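Local coordinates for protein arginine N-methyltransferase SFM1 (Saccharomyces cerevisiae, PDB 5C74), which transfers a methyl group from S-adenosyl-L-methionine to a single arginine of ribosomal protein S3, leaving it monomethylated, at residues 17-29 / 138-150. Sequence-based numbering, arbitrary orientation.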
loop_
_atom_site.group_PDB
_atom_site.type_symbol
_atom_site.label_atom_id
_atom_site.label_comp_id
_atom_site.label_asym_id
_atom_site.label_seq_id
_atom_site.Cartn_x
_atom_site.Cartn_y
_atom_site.Cartn_z
ATOM N N ILE A 17 6.278 -1.037 -2.788
ATOM C CA ILE A 17 7.364 -0.072 -2.998
ATOM C C ILE A 17 8.691 -0.801 -3.211
ATOM O O ILE A 17 9.483 -0.436 -4.084
ATOM C CB ILE A 17 7.481 0.906 -1.815
ATOM C CG1 ILE A 17 6.234 1.806 -1.770
ATOM C CG2 ILE A 17 8.765 1.751 -1.933
ATOM C CD1 ILE A 17 6.122 2.662 -0.472
ATOM N N LEU A 18 8.929 -1.848 -2.433
ATOM C CA LEU A 18 10.154 -2.609 -2.616
ATOM C C LEU A 18 10.169 -3.293 -3.982
ATOM O O LEU A 18 11.214 -3.313 -4.649
ATOM C CB LEU A 18 10.332 -3.644 -1.501
ATOM C CG LEU A 18 10.467 -3.053 -0.092
ATOM C CD1 LEU A 18 10.676 -4.198 0.920
ATOM C CD2 LEU A 18 11.634 -2.074 -0.044
ATOM N N GLU A 19 9.026 -3.848 -4.397
ATOM C CA GLU A 19 8.959 -4.508 -5.710
ATOM C C GLU A 19 9.140 -3.529 -6.852
ATOM O O GLU A 19 9.919 -3.792 -7.781
ATOM C CB GLU A 19 7.645 -5.268 -5.874
ATOM C CG GLU A 19 7.591 -6.474 -4.935
ATOM C CD GLU A 19 6.538 -7.515 -5.312
ATOM O OE1 GLU A 19 5.680 -7.245 -6.195
ATOM O OE2 GLU A 19 6.596 -8.617 -4.717
ATOM N N TYR A 20 8.436 -2.404 -6.801
ATOM C CA TYR A 20 8.610 -1.385 -7.847
ATOM C C TYR A 20 10.044 -0.857 -7.893
ATOM O O TYR A 20 10.577 -0.607 -8.976
ATOM C CB TYR A 20 7.641 -0.214 -7.643
ATOM C CG TYR A 20 6.191 -0.536 -7.943
ATOM C CD1 TYR A 20 5.808 -1.761 -8.498
ATOM C CD2 TYR A 20 5.196 0.401 -7.691
ATOM C CE1 TYR A 20 4.472 -2.031 -8.763
ATOM C CE2 TYR A 20 3.875 0.136 -7.950
ATOM C CZ TYR A 20 3.512 -1.063 -8.492
ATOM O OH TYR A 20 2.179 -1.275 -8.737
ATOM N N SER A 21 10.662 -0.670 -6.723
ATOM C CA SER A 21 12.037 -0.195 -6.668
ATOM C C SER A 21 12.960 -1.181 -7.361
ATOM O O SER A 21 13.866 -0.776 -8.086
ATOM C CB SER A 21 12.506 0.006 -5.224
ATOM O OG SER A 21 11.731 1.005 -4.587
ATOM N N GLN A 22 12.741 -2.474 -7.120
ATOM C CA GLN A 22 13.573 -3.505 -7.732
ATOM C C GLN A 22 13.398 -3.493 -9.249
ATOM O O GLN A 22 14.373 -3.603 -10.005
ATOM C CB GLN A 22 13.229 -4.886 -7.162
ATOM C CG GLN A 22 14.087 -6.020 -7.721
ATOM C CD GLN A 22 15.381 -6.203 -6.973
ATOM O OE1 GLN A 22 15.845 -5.305 -6.255
ATOM N NE2 GLN A 22 15.974 -7.389 -7.117
ATOM N N ILE A 23 12.158 -3.341 -9.696
ATOM C CA ILE A 23 11.881 -3.260 -11.144
ATOM C C ILE A 23 12.607 -2.076 -11.791
ATOM O O ILE A 23 13.269 -2.227 -12.829
ATOM C CB ILE A 23 10.356 -3.173 -11.401
ATOM C CG1 ILE A 23 9.706 -4.515 -11.012
ATOM C CG2 ILE A 23 10.054 -2.815 -12.852
ATOM C CD1 ILE A 23 8.174 -4.469 -10.815
ATOM N N LEU A 24 12.513 -0.908 -11.162
ATOM C CA LEU A 24 13.189 0.283 -11.664
ATOM C C LEU A 24 14.699 0.098 -11.729
ATOM O O LEU A 24 15.339 0.535 -12.682
ATOM C CB LEU A 24 12.837 1.504 -10.799
ATOM C CG LEU A 24 11.395 1.997 -10.934
ATOM C CD1 LEU A 24 10.990 2.884 -9.741
ATOM C CD2 LEU A 24 11.226 2.773 -12.244
ATOM N N ARG A 25 15.277 -0.551 -10.723
ATOM C CA ARG A 25 16.717 -0.768 -10.727
ATOM C C ARG A 25 17.092 -1.734 -11.848
ATOM O O ARG A 25 18.163 -1.611 -12.442
ATOM C CB ARG A 25 17.206 -1.302 -9.370
ATOM C CG ARG A 25 17.331 -0.197 -8.301
ATOM C CD ARG A 25 17.943 -0.705 -7.000
ATOM N NE ARG A 25 17.124 -1.749 -6.408
ATOM C CZ ARG A 25 16.303 -1.575 -5.376
ATOM N NH1 ARG A 25 16.200 -0.395 -4.784
ATOM N NH2 ARG A 25 15.595 -2.598 -4.930
ATOM N N GLU A 26 16.206 -2.685 -12.136
ATOM C CA GLU A 26 16.494 -3.668 -13.172
ATOM C C GLU A 26 16.311 -3.124 -14.591
ATOM O O GLU A 26 17.229 -3.214 -15.411
ATOM C CB GLU A 26 15.626 -4.917 -13.011
ATOM C CG GLU A 26 16.036 -6.014 -13.998
ATOM C CD GLU A 26 15.106 -7.224 -13.997
ATOM O OE1 GLU A 26 14.216 -7.318 -13.132
ATOM O OE2 GLU A 26 15.264 -8.084 -14.876
ATOM N N VAL A 27 15.148 -2.561 -14.896
ATOM C CA VAL A 27 14.862 -2.210 -16.298
ATOM C C VAL A 27 15.035 -0.728 -16.595
ATOM O O VAL A 27 15.143 -0.324 -17.763
ATOM C CB VAL A 27 13.445 -2.650 -16.712
ATOM C CG1 VAL A 27 13.260 -4.176 -16.474
ATOM C CG2 VAL A 27 12.379 -1.866 -15.966
ATOM N N GLY A 28 15.071 0.088 -15.548
ATOM C CA GLY A 28 15.273 1.518 -15.730
ATOM C C GLY A 28 13.981 2.321 -15.730
ATOM O O GLY A 28 12.930 1.835 -16.149
ATOM N N ALA A 29 14.071 3.571 -15.284
ATOM C CA ALA A 29 12.887 4.414 -15.109
ATOM C C ALA A 29 12.213 4.774 -16.424
ATOM O O ALA A 29 11.043 5.149 -16.430
ATOM C CB ALA A 29 13.247 5.684 -14.363
ATOM N N MET A 138 3.492 -15.388 -10.249
ATOM C CA MET A 138 4.745 -14.735 -9.903
ATOM C C MET A 138 4.471 -13.368 -9.302
ATOM O O MET A 138 3.464 -12.737 -9.649
ATOM C CB MET A 138 5.627 -14.546 -11.148
ATOM C CG MET A 138 5.978 -15.838 -11.918
ATOM S SD MET A 138 6.811 -15.436 -13.514
ATOM C CE MET A 138 7.665 -17.005 -13.741
ATOM N N THR A 139 5.377 -12.886 -8.454
ATOM C CA THR A 139 5.358 -11.478 -8.088
ATOM C C THR A 139 5.647 -10.652 -9.337
ATOM O O THR A 139 6.216 -11.136 -10.327
ATOM C CB THR A 139 6.389 -11.115 -6.983
ATOM O OG1 THR A 139 7.726 -11.309 -7.476
ATOM C CG2 THR A 139 6.171 -11.980 -5.711
ATOM N N THR A 140 5.252 -9.390 -9.297
ATOM C CA THR A 140 5.418 -8.566 -10.477
ATOM C C THR A 140 6.888 -8.406 -10.861
ATOM O O THR A 140 7.236 -8.476 -12.044
ATOM C CB THR A 140 4.788 -7.205 -10.266
ATOM O OG1 THR A 140 3.438 -7.404 -9.852
ATOM C CG2 THR A 140 4.808 -6.424 -11.579
ATOM N N ASP A 141 7.759 -8.202 -9.880
ATOM C CA ASP A 141 9.181 -8.057 -10.205
ATOM C C ASP A 141 9.770 -9.345 -10.780
ATOM O O ASP A 141 10.639 -9.294 -11.651
ATOM C CB ASP A 141 9.982 -7.620 -8.987
ATOM C CG ASP A 141 9.939 -8.632 -7.880
ATOM O OD1 ASP A 141 8.836 -8.852 -7.339
ATOM O OD2 ASP A 141 11.004 -9.194 -7.547
ATOM N N THR A 142 9.291 -10.493 -10.312
ATOM C CA THR A 142 9.736 -11.781 -10.865
ATOM C C THR A 142 9.250 -11.944 -12.317
ATOM O O THR A 142 9.998 -12.414 -13.196
ATOM C CB THR A 142 9.228 -12.972 -10.031
ATOM O OG1 THR A 142 9.843 -12.950 -8.736
ATOM C CG2 THR A 142 9.601 -14.280 -10.726
ATOM N N ALA A 143 8.002 -11.547 -12.566
ATOM C CA ALA A 143 7.419 -11.654 -13.901
ATOM C C ALA A 143 8.209 -10.799 -14.881
ATOM O O ALA A 143 8.453 -11.212 -16.018
ATOM C CB ALA A 143 5.952 -11.236 -13.903
ATOM N N ILE A 144 8.599 -9.610 -14.436
ATOM C CA ILE A 144 9.380 -8.720 -15.277
ATOM C C ILE A 144 10.778 -9.291 -15.489
ATOM O O ILE A 144 11.282 -9.268 -16.608
ATOM C CB ILE A 144 9.429 -7.298 -14.689
ATOM C CG1 ILE A 144 8.026 -6.687 -14.820
ATOM C CG2 ILE A 144 10.497 -6.438 -15.419
ATOM C CD1 ILE A 144 7.894 -5.267 -14.338
ATOM N N ARG A 145 11.393 -9.853 -14.446
ATOM C CA ARG A 145 12.704 -10.480 -14.649
ATOM C C ARG A 145 12.589 -11.618 -15.661
ATOM O O ARG A 145 13.437 -11.781 -16.540
ATOM C CB ARG A 145 13.288 -11.017 -13.336
ATOM C CG ARG A 145 14.593 -11.771 -13.521
ATOM C CD ARG A 145 15.258 -12.051 -12.181
ATOM N NE ARG A 145 15.738 -10.814 -11.601
ATOM C CZ ARG A 145 16.921 -10.287 -11.893
ATOM N NH1 ARG A 145 17.741 -10.917 -12.731
ATOM N NH2 ARG A 145 17.288 -9.149 -11.337
ATOM N N THR A 146 11.536 -12.407 -15.523
ATOM C CA THR A 146 11.318 -13.537 -16.404
ATOM C C THR A 146 11.137 -13.067 -17.833
ATOM O O THR A 146 11.699 -13.649 -18.759
ATOM C CB THR A 146 10.097 -14.361 -15.970
ATOM O OG1 THR A 146 10.336 -14.915 -14.662
ATOM C CG2 THR A 146 9.842 -15.491 -16.969
ATOM N N THR A 147 10.373 -12.001 -18.008
ATOM C CA THR A 147 10.139 -11.480 -19.349
ATOM C C THR A 147 11.445 -10.989 -19.987
ATOM O O THR A 147 11.680 -11.183 -21.192
ATOM C CB THR A 147 9.089 -10.358 -19.312
ATOM O OG1 THR A 147 7.837 -10.917 -18.888
ATOM C CG2 THR A 147 8.932 -9.748 -20.719
ATOM N N GLN A 148 12.299 -10.363 -19.182
ATOM C CA GLN A 148 13.601 -9.912 -19.667
ATOM C C GLN A 148 14.453 -11.093 -20.135
ATOM O O GLN A 148 15.114 -11.034 -21.176
ATOM C CB GLN A 148 14.337 -9.125 -18.576
ATOM C CG GLN A 148 13.700 -7.788 -18.267
ATOM C CD GLN A 148 14.068 -6.742 -19.297
ATOM O OE1 GLN A 148 13.278 -6.422 -20.185
ATOM N NE2 GLN A 148 15.278 -6.216 -19.194
ATOM N N LEU A 149 14.458 -12.160 -19.353
ATOM C CA LEU A 149 15.233 -13.343 -19.710
ATOM C C LEU A 149 14.763 -13.909 -21.050
ATOM O O LEU A 149 15.571 -14.331 -21.886
ATOM C CB LEU A 149 15.115 -14.406 -18.598
ATOM C CG LEU A 149 15.799 -14.052 -17.268
ATOM C CD1 LEU A 149 15.376 -15.010 -16.132
ATOM C CD2 LEU A 149 17.302 -14.106 -17.472
ATOM N N ILE A 150 13.449 -13.900 -21.260
ATOM C CA ILE A 150 12.867 -14.498 -22.464
ATOM C C ILE A 150 13.064 -13.597 -23.686
ATOM O O ILE A 150 13.510 -14.052 -24.740
ATOM C CB ILE A 150 11.355 -14.786 -22.255
ATOM C CG1 ILE A 150 11.163 -15.894 -21.221
ATOM C CG2 ILE A 150 10.670 -15.192 -23.545
ATOM C CD1 ILE A 150 9.700 -16.063 -20.778
HETATM O O HOH W 1 3.555 -8.814 -6.765
HETATM O O HOH W 2 3.929 -5.149 -7.574
HETATM O O HOH W 3 14.827 -8.867 -10.015
HETATM O O HOH W 4 12.557 -7.133 -11.316
#
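Two nearly parallel helices on one face of the parallel sheet of this SPOUT-clan methyltransferase meet through Ile23, Val27 and Ile144, the axes of their short segments 9.2 Å apart at closest approach and inclined by 19°. Beneath them lie Tyr3 and Ile5 of strand 2-6 and Phe104 of strand 101-104. Branched aliphatic residues suit this seam: Ile23 sends CG2 to within 3.6 Å of Ile144 CD1, the two side chains crossing at about a right angle, while its CG1 rests on CA and CB of Asp141. One turn on, Val27 CG1 meets Ile144 CG2 at 3.7 Å and the amide end of Gln148, whose OE1 is hydrogen-bonded to Tyr3.

Polar groups flank this core. The Glu26 carboxylate lies over one face of the Arg145 guanidinium, planes 16° apart, with OE1 4.0 Å from NH2: a charge attraction without a directed N-H bond. Glu26 CG, anti to the backbone N (chi1 -174°), begins an extended chain that brings OE1 to a water shared with Asp141 O.

At the other end, Thr139 occupies the N-cap position of helix 140-151, its OG1 donating to Asp141 OD1 (2.7 Å) from above the carboxylate plane. Glu19 OE1 accepts a hydrogen bond from a water (2.7 Å) that accepts one from Thr140 N. With an alanine at Glu19, that water loses its carboxylate acceptor and is likely to be looser. Glu19 OE2 lies 3.5 Å from Asp141 OD1 and near tag residue Glu206 of the second subunit, a repulsion probably offset by the Thr139 bond, the water and the helix N-terminus.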